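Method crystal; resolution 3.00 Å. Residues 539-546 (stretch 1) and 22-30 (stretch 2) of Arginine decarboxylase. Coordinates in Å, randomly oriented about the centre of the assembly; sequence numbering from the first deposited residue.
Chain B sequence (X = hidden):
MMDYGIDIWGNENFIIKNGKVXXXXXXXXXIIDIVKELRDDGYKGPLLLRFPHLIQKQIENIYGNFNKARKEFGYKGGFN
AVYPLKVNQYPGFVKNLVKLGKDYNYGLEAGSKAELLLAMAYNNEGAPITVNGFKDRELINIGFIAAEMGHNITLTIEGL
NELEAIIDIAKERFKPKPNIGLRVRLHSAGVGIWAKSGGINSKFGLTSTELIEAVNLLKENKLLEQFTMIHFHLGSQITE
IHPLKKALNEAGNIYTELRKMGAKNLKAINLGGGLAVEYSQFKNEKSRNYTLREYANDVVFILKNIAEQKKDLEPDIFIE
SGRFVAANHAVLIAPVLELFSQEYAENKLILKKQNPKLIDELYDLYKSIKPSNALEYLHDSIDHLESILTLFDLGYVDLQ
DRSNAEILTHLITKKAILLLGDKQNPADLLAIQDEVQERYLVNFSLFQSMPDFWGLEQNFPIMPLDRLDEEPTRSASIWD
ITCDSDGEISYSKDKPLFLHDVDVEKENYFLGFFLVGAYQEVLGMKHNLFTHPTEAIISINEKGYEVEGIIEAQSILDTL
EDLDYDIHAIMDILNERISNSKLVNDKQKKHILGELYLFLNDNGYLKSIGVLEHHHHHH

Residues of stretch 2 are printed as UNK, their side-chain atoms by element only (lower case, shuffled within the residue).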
# COMPACT_ATOMS: atom_id res chain seq x y z
N SER B 539 -0.63 10.20 28.05
CA SER B 539 0.34 9.98 29.12
C SER B 539 -0.37 9.43 30.34
O SER B 539 -1.48 9.84 30.65
CB SER B 539 1.03 11.29 29.48
OG SER B 539 2.07 11.05 30.41
N ILE B 540 0.27 8.52 31.05
CA ILE B 540 -0.37 7.93 32.21
C ILE B 540 0.54 7.96 33.43
O ILE B 540 1.75 7.74 33.32
CB ILE B 540 -0.77 6.47 31.92
CG1 ILE B 540 -1.57 6.38 30.62
CG2 ILE B 540 -1.62 5.94 33.03
CD1 ILE B 540 -1.97 4.95 30.25
N ASN B 541 -0.03 8.25 34.60
CA ASN B 541 0.74 8.28 35.85
C ASN B 541 -0.15 7.86 37.02
O ASN B 541 -1.26 7.37 36.82
CB ASN B 541 1.32 9.67 36.09
CG ASN B 541 0.26 10.71 36.38
OD1 ASN B 541 -0.92 10.50 36.10
ND2 ASN B 541 0.68 11.84 36.94
N GLU B 542 0.34 8.05 38.24
CA GLU B 542 -0.41 7.67 39.44
C GLU B 542 -1.69 8.49 39.62
O GLU B 542 -2.64 8.03 40.25
CB GLU B 542 0.47 7.78 40.69
CG GLU B 542 1.02 9.18 40.96
CD GLU B 542 2.37 9.43 40.30
OE1 GLU B 542 3.37 8.82 40.75
OE2 GLU B 542 2.44 10.24 39.35
N LYS B 543 -1.70 9.70 39.06
CA LYS B 543 -2.85 10.61 39.15
C LYS B 543 -3.93 10.22 38.15
O LYS B 543 -5.11 10.50 38.36
CB LYS B 543 -2.40 12.05 38.86
CG LYS B 543 -1.10 12.46 39.53
CD LYS B 543 -1.22 12.46 41.05
CE LYS B 543 0.13 12.70 41.73
NZ LYS B 543 0.80 13.94 41.26
N GLY B 544 -3.52 9.60 37.05
CA GLY B 544 -4.44 9.18 36.01
C GLY B 544 -3.81 9.33 34.63
O GLY B 544 -2.61 9.09 34.46
N TYR B 545 -4.61 9.71 33.64
CA TYR B 545 -4.07 9.88 32.29
C TYR B 545 -4.24 11.32 31.84
O TYR B 545 -5.07 12.04 32.36
CB TYR B 545 -4.79 8.95 31.31
CG TYR B 545 -6.20 9.36 31.00
CD1 TYR B 545 -6.47 10.26 29.96
CD2 TYR B 545 -7.27 8.83 31.70
CE1 TYR B 545 -7.77 10.60 29.64
CE2 TYR B 545 -8.58 9.17 31.39
CZ TYR B 545 -8.82 10.05 30.35
OH TYR B 545 -10.12 10.37 30.01
N GLU B 546 -3.45 11.74 30.87
CA GLU B 546 -3.55 13.11 30.39
C GLU B 546 -3.34 13.21 28.88
O GLU B 546 -2.25 12.95 28.36
CB GLU B 546 -2.55 13.99 31.14
CG GLU B 546 -2.32 15.35 30.51
CD GLU B 546 -1.26 16.16 31.25
OE1 GLU B 546 -0.75 17.14 30.67
OE2 GLU B 546 -0.95 15.81 32.41
N UNK B 22 -8.78 -1.50 29.02
CA UNK B 22 -7.95 -0.42 29.57
C UNK B 22 -6.46 -0.71 29.43
O UNK B 22 -6.05 -1.81 29.05
s UNK B 22 -9.84 -0.62 31.62
c UNK B 22 -8.20 -0.22 31.06
N UNK B 23 -5.66 0.29 29.79
CA UNK B 23 -4.22 0.16 29.75
C UNK B 23 -3.80 -0.35 31.12
O UNK B 23 -3.99 0.32 32.13
c UNK B 23 -2.06 1.37 29.53
c UNK B 23 -3.94 1.23 26.96
c UNK B 23 -4.07 2.13 28.18
c UNK B 23 -3.56 1.53 29.50
N UNK B 24 -3.26 -1.56 31.17
CA UNK B 24 -2.86 -2.12 32.44
C UNK B 24 -1.61 -1.44 32.97
O UNK B 24 -0.52 -1.99 32.89
c UNK B 24 -2.66 -4.33 33.63
c UNK B 24 -2.61 -3.62 32.30
n UNK B 24 -3.69 -5.14 33.83
o UNK B 24 -1.79 -4.14 34.48
N UNK B 25 -1.76 -0.23 33.50
CA UNK B 25 -0.60 0.49 34.02
C UNK B 25 -0.82 1.03 35.43
O UNK B 25 -0.40 0.41 36.42
c UNK B 25 2.08 1.73 34.16
c UNK B 25 -0.22 1.63 33.07
c UNK B 25 3.21 2.43 34.59
c UNK B 25 1.19 3.74 33.19
c UNK B 25 3.33 3.79 34.31
c UNK B 25 1.05 2.38 33.47
c UNK B 25 2.33 4.45 33.61
o UNK B 25 4.43 4.49 34.76
N UNK B 26 -1.47 2.18 35.56
CA UNK B 26 -1.70 2.72 36.90
C UNK B 26 -3.11 2.32 37.31
O UNK B 26 -3.35 1.16 37.63
o UNK B 26 1.11 4.06 36.74
c UNK B 26 -0.76 4.79 38.03
c UNK B 26 0.73 4.61 37.80
c UNK B 26 -1.58 4.25 36.89
o UNK B 26 1.53 5.03 38.67
N UNK B 27 -4.02 3.28 37.29
CA UNK B 27 -5.42 3.02 37.61
C UNK B 27 -6.08 2.21 36.50
O UNK B 27 -7.30 2.02 36.51
c UNK B 27 -4.67 6.90 38.93
c UNK B 27 -6.19 4.32 37.80
c UNK B 27 -4.78 5.51 39.53
n UNK B 27 -5.70 7.85 39.46
c UNK B 27 -6.13 4.89 39.21
N UNK B 28 -5.29 1.74 35.54
CA UNK B 28 -5.84 0.96 34.44
C UNK B 28 -6.92 1.77 33.71
O UNK B 28 -8.07 1.33 33.59
c UNK B 28 -6.44 -0.34 34.98
n UNK B 28 -3.85 -3.24 36.94
c UNK B 28 -6.09 -2.44 36.32
c UNK B 28 -5.25 -3.08 37.41
c UNK B 28 -5.50 -1.11 35.89
N UNK B 29 -6.55 2.96 33.19
CA UNK B 29 -7.46 3.85 32.46
C UNK B 29 -8.09 3.15 31.26
O UNK B 29 -7.39 2.48 30.50
c UNK B 29 -5.17 3.46 33.12
c UNK B 29 -6.56 5.01 32.06
c UNK B 29 -5.23 4.34 31.90
N UNK B 30 -9.40 3.30 31.10
CA UNK B 30 -10.11 2.68 29.99
C UNK B 30 -9.96 3.52 28.73
O UNK B 30 -10.05 4.75 28.78
c UNK B 30 -11.60 2.53 30.33

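Position 22 carries one carbon and then one sulfur, the short thiol side chain of a cysteine. Cys22 lies in a strand and is buried, but it does not reach stretch 1. Position 23 has four carbons, forked at the first, with one arm two carbons long, and touches the side chain of Ile540; this beta-branched pattern is isoleucine. Ile23 CG2 packs 3.7 Å from Ile540 CD1, while the end of the longer arm leads away.

At position 24 two carbons are followed by one oxygen and one nitrogen on the second, the amide of asparagine; Asn24 points away from stretch 1. Position 25 bears one carbon, a six-carbon ring and a terminal oxygen, and the ring packs on the side chain of Ile540; it is therefore tyrosine. Tyr25 CD1 lies 3.6 Å from Ile540 CG2, and the ring edge meets the backbone as well, with CE1 3.4 Å from Ile540 O.

Position 26 shows three carbons, the third holding two oxygens, and reaches Glu542. An amide would have the same shape, but two oxygens make it a carboxylate, and the chain length gives glutamate. Glu26 points toward the turn of stretch 1, where its OE1 comes within 3.6 Å of Glu542 CB.

Position 27 has four carbons in a row ending in a nitrogen that approaches the backbone of Lys543, which is lysine. Lys27 curls over the turn, and its NZ makes a weak hydrogen bond of 2.9 Å to Lys543 O. Position 28 repeats the same chain and is also lysine, yet Lys28 points away from stretch 1; its NZ instead makes a weak hydrogen bond of 3.3 Å to Asn24 OD1. The three carbons of position 29, lying against Ile540 and Tyr545, close a ring onto the backbone nitrogen, as in proline alone. Pro29 CG sits 3.7 Å from Ile540 CD1, and its CB is 3.9 Å from Tyr545 CD2. Position 30 has a single carbon, an alanine; Ala30 turns that methyl away and occupies the N-cap position before a helix.

The contact buries 443 Å² and has two parts. Ile540 is its apolar centre, packing against Ile23, Tyr25 and Pro29, while Tyr545 adds its ring against Pro29. Beyond this patch, Glu26 and Lys27 lie along the turn of stretch 1, which is braced internally by a 2.9 Å hydrogen bond from Gly544 N to Asn541 OD1. The polar half is thus held lightly, by one weak hydrogen bond, and the better-defined packing surrounds Ile540.

Stretch 2 (22-30) CINYEKKPA
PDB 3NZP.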